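Long-range contacts in insecticidal protein (Brevibacillus laterosporus, PDB 7ML9), which is an insecticidal toxin active against the western corn rootworm, probably by forming a beta-barrel pore in membranes as aerolysin and epsilon-toxin relatives do: residues 32-37 / 79-83; 52-58 / 69-73; 90-96 / 216-222; 151-156 / 168-173. All blocks are in the same frame, centred on the assembly; numbering follows the deposited sequence. Where two conformers were deposited one is given.

Contact 1 of 4, residues 32-37 / 79-83; sequences LRDLAR and GERRI
R33 lies extended (m, t, t) across the short 3-10 turn 80-82, its guanidinium laid with one face over E80 CA and G79 O: R33 NH2 is 3.5 Å from E80 CA and R33 CD 3.5 Å from G79 O. The motif is a helix packed on a compact turn, in the head region of an aerolysin-type toxin. Residues 32-37 are regular alpha helix, with A36 N to L32 O and R37 N to R33 O both 3.1 Å. The turn starts at G79 (phi 63°, psi -133°), is closed by R82 N to G79 O at 3.0 Å, and runs into extended I83. The backbones come closest at R33 and R82, CA to CA 5.3 Å. I83 (m, m) points at the helix and sets CD1 3.5 Å from L32 O and 3.8 Å from L32 CB; next to it A36 CB meets R82 O at 3.9 Å. R82 (m, m, t) turns its guanidinium face to R37, with R37 CG 3.6 Å from R82 NE. The like charges, NE to NE 4.0 Å for R37 and R82, are offset by D56, which forms salt bridges with both, while E40 pairs with R82. D34, on the side of the helix away from the turn, belongs to the sodium site with E30. A water spans the segments, 2.9 Å from R33 NE and 2.7 Å from E80 O.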
loop_
_atom_site.group_PDB
_atom_site.type_symbol
_atom_site.label_atom_id
_atom_site.label_comp_id
_atom_site.label_asym_id
_atom_site.label_seq_id
_atom_site.Cartn_x
_atom_site.Cartn_y
_atom_site.Cartn_z
ATOM N N LEU A 32 5.590 5.895 -22.636
ATOM C CA LEU A 32 4.783 5.507 -23.795
ATOM C C LEU A 32 5.314 6.146 -25.072
ATOM O O LEU A 32 5.234 5.542 -26.150
ATOM C CB LEU A 32 3.313 5.881 -23.589
ATOM C CG LEU A 32 2.610 5.074 -22.475
ATOM C CD1 LEU A 32 1.193 5.549 -22.274
ATOM C CD2 LEU A 32 2.611 3.580 -22.811
ATOM N N ARG A 33 5.833 7.371 -24.978
ATOM C CA ARG A 33 6.488 7.974 -26.136
ATOM C C ARG A 33 7.736 7.192 -26.531
ATOM O O ARG A 33 8.012 7.010 -27.727
ATOM C CB ARG A 33 6.847 9.424 -25.846
ATOM C CG ARG A 33 5.645 10.373 -25.704
ATOM C CD ARG A 33 6.182 11.757 -25.351
ATOM N NE ARG A 33 5.103 12.645 -24.920
ATOM C CZ ARG A 33 5.264 13.933 -24.644
ATOM N NH1 ARG A 33 6.462 14.496 -24.758
ATOM N NH2 ARG A 33 4.223 14.661 -24.256
ATOM N N ASP A 34 8.507 6.717 -25.548
ATOM C CA ASP A 34 9.668 5.894 -25.872
ATOM C C ASP A 34 9.239 4.552 -26.447
ATOM O O ASP A 34 9.916 4.013 -27.331
ATOM C CB ASP A 34 10.558 5.688 -24.646
ATOM C CG ASP A 34 11.801 4.860 -24.963
ATOM O OD1 ASP A 34 12.799 5.425 -25.467
ATOM O OD2 ASP A 34 11.774 3.634 -24.728
ATOM N N LEU A 35 8.117 4.005 -25.966
ATOM C CA LEU A 35 7.570 2.789 -26.563
ATOM C C LEU A 35 7.344 2.964 -28.069
ATOM O O LEU A 35 7.680 2.075 -28.869
ATOM C CB LEU A 35 6.260 2.418 -25.865
ATOM C CG LEU A 35 5.539 1.163 -26.341
ATOM C CD1 LEU A 35 6.408 -0.051 -26.018
ATOM C CD2 LEU A 35 4.148 1.054 -25.663
ATOM N N ALA A 36 6.745 4.096 -28.472
ATOM C CA ALA A 36 6.564 4.355 -29.907
ATOM C C ALA A 36 7.908 4.451 -30.626
ATOM O O ALA A 36 8.078 3.889 -31.716
ATOM C CB ALA A 36 5.738 5.633 -30.133
ATOM N N ARG A 37 8.879 5.149 -30.030
ATOM C CA ARG A 37 10.205 5.252 -30.639
ATOM C C ARG A 37 10.885 3.886 -30.754
ATOM O O ARG A 37 11.624 3.641 -31.715
ATOM C CB ARG A 37 11.083 6.216 -29.836
ATOM C CG ARG A 37 10.545 7.662 -29.797
ATOM C CD ARG A 37 11.320 8.526 -28.809
ATOM N NE ARG A 37 10.698 9.841 -28.703
ATOM C CZ ARG A 37 10.327 10.417 -27.563
ATOM N NH1 ARG A 37 10.537 9.801 -26.396
ATOM N NH2 ARG A 37 9.758 11.624 -27.592
ATOM N N GLY A 79 7.842 14.147 -30.380
ATOM C CA GLY A 79 7.478 14.770 -29.110
ATOM C C GLY A 79 6.124 14.302 -28.616
ATOM O O GLY A 79 5.808 13.106 -28.612
ATOM N N GLU A 80 5.299 15.272 -28.206
ATOM C CA GLU A 80 3.956 14.982 -27.712
ATOM C C GLU A 80 3.125 14.166 -28.702
ATOM O O GLU A 80 2.250 13.395 -28.291
ATOM C CB GLU A 80 3.257 16.307 -27.395
ATOM C CG GLU A 80 1.841 16.207 -26.888
ATOM C CD GLU A 80 1.151 17.576 -26.894
ATOM O OE1 GLU A 80 1.579 18.466 -26.120
ATOM O OE2 GLU A 80 0.194 17.757 -27.675
ATOM N N ARG A 81 3.373 14.310 -30.003
ATOM C CA ARG A 81 2.562 13.588 -30.978
ATOM C C ARG A 81 2.970 12.123 -31.158
ATOM O O ARG A 81 2.378 11.444 -32.006
ATOM C CB ARG A 81 2.584 14.312 -32.323
ATOM C CG ARG A 81 1.667 15.559 -32.280
ATOM C CD ARG A 81 1.719 16.378 -33.533
ATOM N NE ARG A 81 1.108 15.763 -34.707
ATOM C CZ ARG A 81 -0.184 15.803 -35.036
ATOM N NH1 ARG A 81 -0.591 15.247 -36.169
ATOM N NH2 ARG A 81 -1.081 16.382 -34.246
ATOM N N ARG A 82 3.907 11.607 -30.359
ATOM C CA ARG A 82 4.142 10.162 -30.341
ATOM C C ARG A 82 2.959 9.395 -29.769
ATOM O O ARG A 82 2.818 8.193 -30.034
ATOM C CB ARG A 82 5.394 9.847 -29.521
ATOM C CG ARG A 82 6.713 10.230 -30.157
ATOM C CD ARG A 82 7.011 9.285 -31.327
ATOM N NE ARG A 82 8.322 9.543 -31.921
ATOM C CZ ARG A 82 8.769 8.916 -33.006
ATOM N NH1 ARG A 82 8.006 8.007 -33.611
ATOM N NH2 ARG A 82 9.977 9.187 -33.481
ATOM N N ILE A 83 2.115 10.041 -28.961
ATOM C CA ILE A 83 0.969 9.381 -28.344
ATOM C C ILE A 83 -0.270 10.254 -28.498
ATOM O O ILE A 83 -0.213 11.467 -28.288
ATOM C CB ILE A 83 1.224 9.087 -26.850
ATOM C CG1 ILE A 83 2.395 8.103 -26.698
ATOM C CG2 ILE A 83 -0.041 8.524 -26.204
ATOM C CD1 ILE A 83 2.040 6.689 -27.122
HETATM O O HOH W 1 2.360 12.540 -25.750
#

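Contact 2 of 4, residues 52-58 / 69-73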
loop_
_atom_site.group_PDB
_atom_site.type_symbol
_atom_site.label_atom_id
_atom_site.label_comp_id
_atom_site.label_asym_id
_atom_site.label_seq_id
_atom_site.Cartn_x
_atom_site.Cartn_y
_atom_site.Cartn_z
ATOM N N PHE A 52 19.574 1.679 -35.744
ATOM C CA PHE A 52 18.926 2.895 -35.258
ATOM C C PHE A 52 18.537 2.745 -33.790
ATOM O O PHE A 52 18.121 1.670 -33.347
ATOM C CB PHE A 52 17.656 3.203 -36.060
ATOM C CG PHE A 52 17.901 3.563 -37.522
ATOM C CD1 PHE A 52 18.753 4.596 -37.866
ATOM C CD2 PHE A 52 17.251 2.875 -38.535
ATOM C CE1 PHE A 52 18.971 4.938 -39.200
ATOM C CE2 PHE A 52 17.467 3.205 -39.882
ATOM C CZ PHE A 52 18.330 4.236 -40.205
ATOM N N LYS A 53 18.635 3.855 -33.037
ATOM C CA LYS A 53 18.217 3.952 -31.643
ATOM C C LYS A 53 16.872 4.657 -31.556
ATOM O O LYS A 53 16.507 5.414 -32.461
ATOM C CB LYS A 53 19.257 4.729 -30.832
ATOM C CG LYS A 53 20.681 4.243 -31.000
ATOM C CD LYS A 53 20.890 2.881 -30.370
ATOM C CE LYS A 53 22.373 2.582 -30.175
ATOM N NZ LYS A 53 23.146 2.721 -31.449
ATOM N N PRO A 54 16.099 4.438 -30.485
ATOM C CA PRO A 54 14.828 5.174 -30.338
ATOM C C PRO A 54 15.090 6.665 -30.162
ATOM O O PRO A 54 15.811 7.083 -29.255
ATOM C CB PRO A 54 14.193 4.541 -29.087
ATOM C CG PRO A 54 15.370 4.005 -28.295
ATOM C CD PRO A 54 16.352 3.527 -29.346
ATOM N N SER A 55 14.497 7.476 -31.040
ATOM C CA SER A 55 14.835 8.896 -31.041
ATOM C C SER A 55 13.872 9.670 -31.928
ATOM O O SER A 55 13.314 9.136 -32.892
ATOM C CB SER A 55 16.276 9.133 -31.517
ATOM O OG SER A 55 16.559 10.524 -31.598
ATOM N N ASP A 56 13.683 10.940 -31.575
ATOM C CA ASP A 56 12.986 11.897 -32.421
ATOM C C ASP A 56 13.943 12.646 -33.346
ATOM O O ASP A 56 13.487 13.388 -34.224
ATOM C CB ASP A 56 12.221 12.912 -31.557
ATOM C CG ASP A 56 10.995 12.307 -30.877
ATOM O OD1 ASP A 56 10.625 11.153 -31.195
ATOM O OD2 ASP A 56 10.394 13.002 -30.030
ATOM N N GLU A 57 15.245 12.460 -33.174
ATOM C CA GLU A 57 16.258 13.179 -33.935
ATOM C C GLU A 57 16.604 12.430 -35.212
ATOM O O GLU A 57 16.496 11.201 -35.285
ATOM C CB GLU A 57 17.527 13.369 -33.103
ATOM C CG GLU A 57 17.420 14.411 -32.002
ATOM C CD GLU A 57 18.751 14.654 -31.309
ATOM O OE1 GLU A 57 19.291 13.699 -30.711
ATOM O OE2 GLU A 57 19.258 15.798 -31.364
ATOM N N GLN A 58 17.032 13.176 -36.223
ATOM C CA GLN A 58 17.497 12.516 -37.430
ATOM C C GLN A 58 18.739 11.701 -37.097
ATOM O O GLN A 58 19.598 12.134 -36.322
ATOM C CB GLN A 58 17.799 13.535 -38.525
ATOM C CG GLN A 58 18.243 12.884 -39.824
ATOM C CD GLN A 58 18.643 13.912 -40.867
ATOM O OE1 GLN A 58 19.629 14.628 -40.695
ATOM N NE2 GLN A 58 17.874 13.995 -41.946
ATOM N N VAL A 69 21.795 4.569 -44.350
ATOM C CA VAL A 69 20.354 4.769 -44.350
ATOM C C VAL A 69 20.042 5.846 -43.324
ATOM O O VAL A 69 20.722 5.963 -42.299
ATOM C CB VAL A 69 19.594 3.461 -44.026
ATOM C CG1 VAL A 69 18.107 3.658 -44.179
ATOM C CG2 VAL A 69 20.064 2.343 -44.920
ATOM N N PHE A 70 19.017 6.641 -43.607
ATOM C CA PHE A 70 18.632 7.731 -42.728
ATOM C C PHE A 70 17.250 7.487 -42.138
ATOM O O PHE A 70 16.365 6.926 -42.797
ATOM C CB PHE A 70 18.663 9.070 -43.470
ATOM C CG PHE A 70 20.020 9.710 -43.483
ATOM C CD1 PHE A 70 20.402 10.578 -42.471
ATOM C CD2 PHE A 70 20.925 9.427 -44.494
ATOM C CE1 PHE A 70 21.653 11.166 -42.473
ATOM C CE2 PHE A 70 22.182 10.010 -44.499
ATOM C CZ PHE A 70 22.547 10.879 -43.486
ATOM N N LEU A 71 17.090 7.882 -40.877
ATOM C CA LEU A 71 15.801 7.878 -40.195
ATOM C C LEU A 71 15.557 9.297 -39.714
ATOM O O LEU A 71 16.314 9.814 -38.886
ATOM C CB LEU A 71 15.779 6.875 -39.033
ATOM C CG LEU A 71 14.502 6.799 -38.170
ATOM C CD1 LEU A 71 13.263 6.694 -39.030
ATOM C CD2 LEU A 71 14.581 5.622 -37.150
ATOM N N THR A 72 14.535 9.935 -40.270
ATOM C CA THR A 72 14.179 11.322 -39.957
ATOM C C THR A 72 12.705 11.326 -39.587
ATOM O O THR A 72 11.837 11.420 -40.465
ATOM C CB THR A 72 14.432 12.257 -41.145
ATOM O OG1 THR A 72 15.652 11.888 -41.801
ATOM C CG2 THR A 72 14.512 13.717 -40.679
ATOM N N PRO A 73 12.380 11.197 -38.302
ATOM C CA PRO A 73 10.972 11.283 -37.881
ATOM C C PRO A 73 10.399 12.659 -38.182
ATOM O O PRO A 73 11.003 13.688 -37.836
ATOM C CB PRO A 73 11.029 11.004 -36.368
ATOM C CG PRO A 73 12.367 10.271 -36.157
ATOM C CD PRO A 73 13.292 10.893 -37.184
HETATM O O HOH W 2 13.539 14.133 -36.966
#
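This is a loop-on-strand contact at the head end of the elongated molecule, where the irregular segment 52-58, between helix 28-48 and strand 59-63, folds against strand 69-71 and the two residues after it. Its apolar part is F52, whose ring presents one face to L71: CB of L71 lies 3.8 Å from the ring centroid and 12° off the normal. The ring edge meets V69, with F52 CZ 3.6 Å from V69 O and 4.0 Å from V69 CG1. F44 of helix 28-48 also packs on L71. Farther along, the loop turns back through an ST turn, E57 N donating to S55 OG at 2.8 Å. Its carbonyls pass over the ring of P73: S55 O and D56 O are 3.6 and 3.8 Å from P73 CG, and E57 O is 3.7 Å from P73 CD. A water donates to both D56 O (2.8 Å) and P73 O (2.7 Å). The acid of D56 turns away to salt bridges with R37 and R82. At the exposed end Q58 CA approaches L71 O at 3.3 Å, a CA-H...O contact, while Q58 NE2 donates to T72 OG1 at 3.1 Å. Q59 and S61 pair with L71 and V69 through their backbones, so Q58 and T72 stand at the open end of a two-stranded antiparallel beta hairpin, with the loop leading into it packing F52 on L71 and laying its carbonyls against P73.

Contact 3 of 4, residues 90-96 / 216-222; sequences NAWATLE and EANLYAN
Six backbone hydrogen bonds and a weak seventh pair strand 90-96 with strand 216-222, antiparallel. W92 N to Y220 O (3.0 Å) and Y220 N to W92 O (2.9 Å) form one hydrogen-bonded pair; T94 N to N218 O (3.0 Å) and N218 N to T94 O (2.9 Å) form the next. N222 N to N90 O (2.8 Å) is answered by the weak N90 N to N222 O (3.4 Å), and E96 N reaches E216 O at 3.0 Å. Between them lie the non-hydrogen-bonded pairs A91-A221, A93-L219 and L95-A217, CA to CA 4.2, 4.5 and 4.8 Å. The strand axes approach to 4.4 Å at 146°. On the face carrying W92, T94, N218 and Y220, W92 (chi1 p) folds over its partner: Y220 CB sits 3.5 Å from the centroid of the six-membered ring. A water links T94 OG1 and Y220 OH, 2.9 Å from each; E96 lies beside a bound samarium ion. The other face is small and apolar, with A93 CB 3.7 Å from L219 CD2. These are two of the long strands characteristic of aerolysin-type toxins. Hairpin 153-172 covers the alanine-leucine face, while strand 266-289 continues the sheet beyond 216-222.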
loop_
_atom_site.group_PDB
_atom_site.type_symbol
_atom_site.label_atom_id
_atom_site.label_comp_id
_atom_site.label_asym_id
_atom_site.label_seq_id
_atom_site.Cartn_x
_atom_site.Cartn_y
_atom_site.Cartn_z
ATOM N N ASN A 90 -8.397 3.506 -15.249
ATOM C CA ASN A 90 -8.697 3.090 -13.894
ATOM C C ASN A 90 -7.403 3.034 -13.102
ATOM O O ASN A 90 -6.303 2.949 -13.650
ATOM C CB ASN A 90 -9.415 1.739 -13.858
ATOM C CG ASN A 90 -10.104 1.485 -12.531
ATOM O OD1 ASN A 90 -10.469 2.423 -11.819
ATOM N ND2 ASN A 90 -10.270 0.214 -12.184
ATOM N N ALA A 91 -7.554 3.137 -11.784
ATOM C CA ALA A 91 -6.402 3.027 -10.901
ATOM C C ALA A 91 -6.841 2.314 -9.629
ATOM O O ALA A 91 -7.954 2.534 -9.146
ATOM C CB ALA A 91 -5.808 4.395 -10.580
ATOM N N TRP A 92 -5.978 1.445 -9.108
ATOM C CA TRP A 92 -6.333 0.644 -7.943
ATOM C C TRP A 92 -5.058 0.253 -7.208
ATOM O O TRP A 92 -3.944 0.442 -7.703
ATOM C CB TRP A 92 -7.173 -0.583 -8.338
ATOM C CG TRP A 92 -6.470 -1.668 -9.122
ATOM C CD1 TRP A 92 -5.978 -2.849 -8.632
ATOM C CD2 TRP A 92 -6.232 -1.697 -10.542
ATOM N NE1 TRP A 92 -5.433 -3.601 -9.652
ATOM C CE2 TRP A 92 -5.577 -2.917 -10.833
ATOM C CE3 TRP A 92 -6.502 -0.808 -11.589
ATOM C CZ2 TRP A 92 -5.178 -3.265 -12.129
ATOM C CZ3 TRP A 92 -6.108 -1.156 -12.874
ATOM C CH2 TRP A 92 -5.451 -2.370 -13.130
ATOM N N ALA A 93 -5.229 -0.285 -6.003
ATOM C CA ALA A 93 -4.094 -0.669 -5.177
ATOM C C ALA A 93 -4.464 -1.922 -4.410
ATOM O O ALA A 93 -5.595 -2.052 -3.932
ATOM C CB ALA A 93 -3.686 0.454 -4.222
ATOM N N THR A 94 -3.535 -2.865 -4.347
ATOM C CA THR A 94 -3.800 -4.151 -3.729
ATOM C C THR A 94 -2.670 -4.494 -2.774
ATOM O O THR A 94 -1.523 -4.066 -2.947
ATOM C CB THR A 94 -3.973 -5.281 -4.766
ATOM O OG1 THR A 94 -2.714 -5.581 -5.379
ATOM C CG2 THR A 94 -4.959 -4.868 -5.838
ATOM N N LEU A 95 -3.022 -5.271 -1.756
ATOM C CA LEU A 95 -2.045 -5.738 -0.792
ATOM C C LEU A 95 -1.040 -6.646 -1.479
ATOM O O LEU A 95 -1.404 -7.502 -2.290
ATOM C CB LEU A 95 -2.751 -6.479 0.344
ATOM C CG LEU A 95 -1.846 -6.928 1.482
ATOM C CD1 LEU A 95 -1.327 -5.720 2.233
ATOM C CD2 LEU A 95 -2.622 -7.858 2.395
ATOM N N GLU A 96 0.234 -6.448 -1.164
ATOM C CA GLU A 96 1.325 -7.146 -1.831
ATOM C C GLU A 96 2.051 -8.032 -0.829
ATOM O O GLU A 96 2.682 -7.530 0.110
ATOM C CB GLU A 96 2.279 -6.147 -2.473
ATOM C CG GLU A 96 3.122 -6.772 -3.550
ATOM C CD GLU A 96 4.461 -7.176 -3.041
ATOM O OE1 GLU A 96 4.768 -8.384 -3.084
ATOM O OE2 GLU A 96 5.201 -6.274 -2.600
ATOM N N GLU A 216 3.451 -3.897 2.177
ATOM C CA GLU A 216 3.685 -3.339 0.859
ATOM C C GLU A 216 2.384 -3.352 0.085
ATOM O O GLU A 216 1.514 -4.200 0.304
ATOM C CB GLU A 216 4.734 -4.140 0.094
ATOM C CG GLU A 216 6.070 -4.231 0.781
ATOM C CD GLU A 216 7.081 -3.287 0.183
ATOM O OE1 GLU A 216 6.697 -2.525 -0.739
ATOM O OE2 GLU A 216 8.257 -3.312 0.621
ATOM N N ALA A 217 2.276 -2.410 -0.839
ATOM C CA ALA A 217 1.132 -2.303 -1.719
ATOM C C ALA A 217 1.625 -2.256 -3.160
ATOM O O ALA A 217 2.674 -1.671 -3.437
ATOM C CB ALA A 217 0.326 -1.048 -1.407
ATOM N N ASN A 218 0.873 -2.888 -4.062
ATOM C CA ASN A 218 1.028 -2.652 -5.495
ATOM C C ASN A 218 0.058 -1.562 -5.936
ATOM O O ASN A 218 -1.129 -1.599 -5.594
ATOM C CB ASN A 218 0.767 -3.922 -6.296
ATOM C CG ASN A 218 1.768 -5.001 -6.015
ATOM O OD1 ASN A 218 1.406 -6.168 -5.909
ATOM N ND2 ASN A 218 3.027 -4.624 -5.871
ATOM N N LEU A 219 0.565 -0.595 -6.687
ATOM C CA LEU A 219 -0.229 0.480 -7.270
ATOM C C LEU A 219 -0.335 0.229 -8.771
ATOM O O LEU A 219 0.675 -0.079 -9.416
ATOM C CB LEU A 219 0.424 1.834 -6.999
ATOM C CG LEU A 219 0.867 2.052 -5.541
ATOM C CD1 LEU A 219 1.538 3.401 -5.400
ATOM C CD2 LEU A 219 -0.322 1.949 -4.618
ATOM N N TYR A 220 -1.549 0.313 -9.318
ATOM C CA TYR A 220 -1.795 -0.045 -10.717
ATOM C C TYR A 220 -2.584 1.061 -11.391
ATOM O O TYR A 220 -3.504 1.632 -10.799
ATOM C CB TYR A 220 -2.594 -1.359 -10.864
ATOM C CG TYR A 220 -1.897 -2.599 -10.370
ATOM C CD1 TYR A 220 -0.848 -3.161 -11.077
ATOM C CD2 TYR A 220 -2.295 -3.222 -9.187
ATOM C CE1 TYR A 220 -0.213 -4.307 -10.638
ATOM C CE2 TYR A 220 -1.662 -4.367 -8.738
ATOM C CZ TYR A 220 -0.625 -4.907 -9.465
ATOM O OH TYR A 220 0.014 -6.040 -9.016
ATOM N N ALA A 221 -2.243 1.363 -12.634
ATOM C CA ALA A 221 -3.095 2.224 -13.439
ATOM C C ALA A 221 -3.262 1.575 -14.804
ATOM O O ALA A 221 -2.290 1.063 -15.375
ATOM C CB ALA A 221 -2.503 3.634 -13.557
ATOM N N ASN A 222 -4.489 1.564 -15.303
ATOM C CA ASN A 222 -4.794 1.105 -16.650
ATOM C C ASN A 222 -4.890 2.348 -17.522
ATOM O O ASN A 222 -5.713 3.232 -17.248
ATOM C CB ASN A 222 -6.098 0.306 -16.661
ATOM C CG ASN A 222 -6.475 -0.208 -18.045
ATOM O OD1 ASN A 222 -6.594 0.555 -19.005
ATOM N ND2 ASN A 222 -6.694 -1.512 -18.141
HETATM O O HOH W 3 -1.508 -7.510 -7.102
HETATM O O HOH W 4 2.432 -6.578 2.555
#

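Contact 4 of 4, residues 151-156 / 168-173; sequences KTTATM and STEYNF
K151, at the exposed start, brings CE to 3.6 Å from N172 ND2. T152 (chi1 m) follows, its O accepting from F173 N at 3.0 Å and its CG2 lying over the F173 ring, 3.9 Å from the centroid; a water joins T152 N (3.1 Å) to N172 OD1 (2.7 Å), which also accepts from Q174 N. From T153 the chain is a strand, antiparallel to 168-172 with axes 4.5 Å apart at 157°. T153 forms a non-hydrogen-bonded pair with N172 and a weak hydrogen bond from OG1 to E170 OE2 (3.5 Å). A154 bonds Y171 both ways, N to O 3.0 Å and O to N 2.8 Å, and sets CB 3.8 Å from F173 CE1. T155 pairs with E170, CA to CA 4.1 Å. M156 closes with T169, N to O 2.8 Å and O to N 2.9 Å. A hairpin tucked against long strands like this is consistent with the one that aerolysin-type toxins extend into the pore barrel. Its A154, M156, Y171 and F173 side lies on strands 86-115 and 201-229.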
loop_
_atom_site.group_PDB
_atom_site.type_symbol
_atom_site.label_atom_id
_atom_site.label_comp_id
_atom_site.label_asym_id
_atom_site.label_seq_id
_atom_site.Cartn_x
_atom_site.Cartn_y
_atom_site.Cartn_z
ATOM N N LYS A 151 -3.824 13.999 -11.056
ATOM C CA LYS A 151 -3.802 13.464 -9.701
ATOM C C LYS A 151 -4.555 12.143 -9.663
ATOM O O LYS A 151 -5.700 12.044 -10.114
ATOM C CB LYS A 151 -4.408 14.463 -8.711
ATOM C CG LYS A 151 -4.267 14.021 -7.251
ATOM C CD LYS A 151 -5.438 14.484 -6.402
ATOM C CE LYS A 151 -5.306 14.003 -4.966
ATOM N NZ LYS A 151 -6.610 14.178 -4.249
ATOM N N THR A 152 -3.895 11.114 -9.146
ATOM C CA THR A 152 -4.417 9.759 -9.159
ATOM C C THR A 152 -4.243 9.179 -7.763
ATOM O O THR A 152 -3.156 9.275 -7.180
ATOM C CB THR A 152 -3.690 8.899 -10.210
ATOM O OG1 THR A 152 -3.907 9.464 -11.511
ATOM C CG2 THR A 152 -4.187 7.457 -10.192
ATOM N N THR A 153 -5.324 8.626 -7.225
ATOM C CA THR A 153 -5.350 8.058 -5.885
ATOM C C THR A 153 -6.050 6.716 -5.944
ATOM O O THR A 153 -6.841 6.437 -6.853
ATOM C CB THR A 153 -6.092 8.951 -4.857
ATOM O OG1 THR A 153 -7.447 9.150 -5.277
ATOM C CG2 THR A 153 -5.413 10.288 -4.686
ATOM N N ALA A 154 -5.754 5.879 -4.954
ATOM C CA ALA A 154 -6.438 4.603 -4.835
ATOM C C ALA A 154 -6.366 4.169 -3.378
ATOM O O ALA A 154 -5.351 4.383 -2.707
ATOM C CB ALA A 154 -5.835 3.523 -5.747
ATOM N N THR A 155 -7.441 3.552 -2.914
ATOM C CA THR A 155 -7.546 3.087 -1.541
ATOM C C THR A 155 -7.242 1.603 -1.483
ATOM O O THR A 155 -7.747 0.823 -2.296
ATOM C CB THR A 155 -8.937 3.368 -0.984
ATOM O OG1 THR A 155 -9.108 4.786 -0.928
ATOM C CG2 THR A 155 -9.085 2.764 0.416
ATOM N N MET A 156 -6.398 1.224 -0.536
ATOM C CA MET A 156 -6.025 -0.162 -0.338
ATOM C C MET A 156 -6.502 -0.616 1.033
ATOM O O MET A 156 -6.327 0.097 2.021
ATOM C CB MET A 156 -4.519 -0.346 -0.444
ATOM C CG MET A 156 -4.164 -1.786 -0.639
ATOM S SD MET A 156 -2.589 -2.157 0.101
ATOM C CE MET A 156 -2.864 -1.647 1.775
ATOM N N SER A 168 -7.797 0.447 6.067
ATOM C CA SER A 168 -7.549 0.941 4.717
ATOM C C SER A 168 -6.666 2.182 4.758
ATOM O O SER A 168 -6.429 2.779 5.811
ATOM C CB SER A 168 -8.855 1.244 3.979
ATOM O OG SER A 168 -9.463 2.405 4.508
ATOM N N THR A 169 -6.173 2.561 3.579
ATOM C CA THR A 169 -5.255 3.681 3.443
ATOM C C THR A 169 -5.291 4.099 1.976
ATOM O O THR A 169 -5.468 3.260 1.093
ATOM C CB THR A 169 -3.841 3.299 3.897
ATOM O OG1 THR A 169 -3.006 4.460 3.972
ATOM C CG2 THR A 169 -3.195 2.262 2.953
ATOM N N GLU A 170 -5.174 5.398 1.734
ATOM C CA GLU A 170 -5.317 5.959 0.395
ATOM C C GLU A 170 -3.958 6.426 -0.107
ATOM O O GLU A 170 -3.322 7.291 0.508
ATOM C CB GLU A 170 -6.320 7.114 0.373
ATOM C CG GLU A 170 -6.601 7.616 -1.038
ATOM C CD GLU A 170 -7.699 8.662 -1.094
ATOM O OE1 GLU A 170 -7.712 9.556 -0.219
ATOM O OE2 GLU A 170 -8.552 8.579 -2.009
ATOM N N TYR A 171 -3.510 5.840 -1.214
ATOM C CA TYR A 171 -2.249 6.220 -1.826
ATOM C C TYR A 171 -2.474 7.343 -2.823
ATOM O O TYR A 171 -3.444 7.320 -3.586
ATOM C CB TYR A 171 -1.615 5.031 -2.557
ATOM C CG TYR A 171 -0.979 4.038 -1.635
ATOM C CD1 TYR A 171 0.327 4.197 -1.213
ATOM C CD2 TYR A 171 -1.696 2.949 -1.171
ATOM C CE1 TYR A 171 0.907 3.290 -0.356
ATOM C CE2 TYR A 171 -1.126 2.040 -0.317
ATOM C CZ TYR A 171 0.169 2.216 0.088
ATOM O OH TYR A 171 0.743 1.304 0.942
ATOM N N ASN A 172 -1.583 8.323 -2.805
ATOM C CA ASN A 172 -1.418 9.240 -3.922
ATOM C C ASN A 172 -0.247 8.738 -4.758
ATOM O O ASN A 172 0.852 8.533 -4.231
ATOM C CB ASN A 172 -1.175 10.672 -3.444
ATOM C CG ASN A 172 -1.192 11.677 -4.583
ATOM O OD1 ASN A 172 -0.516 11.494 -5.598
ATOM N ND2 ASN A 172 -1.983 12.737 -4.427
ATOM N N PHE A 173 -0.483 8.556 -6.061
ATOM C CA PHE A 173 0.481 7.865 -6.913
ATOM C C PHE A 173 1.742 8.676 -7.180
ATOM O O PHE A 173 2.696 8.124 -7.735
ATOM C CB PHE A 173 -0.177 7.468 -8.239
ATOM C CG PHE A 173 -1.049 6.231 -8.157
ATOM C CD1 PHE A 173 -1.660 5.846 -6.968
ATOM C CD2 PHE A 173 -1.258 5.451 -9.282
ATOM C CE1 PHE A 173 -2.465 4.706 -6.906
ATOM C CE2 PHE A 173 -2.055 4.313 -9.233
ATOM C CZ PHE A 173 -2.660 3.933 -8.039
HETATM O O HOH W 5 -0.988 11.696 -8.278
#

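Contacts 3 and 4 lie near the middle of the elongated molecule, centres 9 Å apart, and meet directly: the inward faces of hairpin and sheet interlock, A217 CB 3.5 Å from M156 SD and A91 CB 3.5 Å from T152 CG2. Both are antiparallel strand pairs built on backbone hydrogen bonds, one between strands far apart in sequence, the other within a hairpin. Contacts 1 and 2, 30 and 41 Å from the chain's centre, have no such pairing across their segments; side-chain packing, bridging waters and, in contact 2, one side-chain hydrogen bond serve instead. Contact 2 is nested in the loop closed by contact 1, and D56 joins them, OD1 2.8 Å from R37 NE. All four are partly buried, but contact 2 has the largest share of exposed residues.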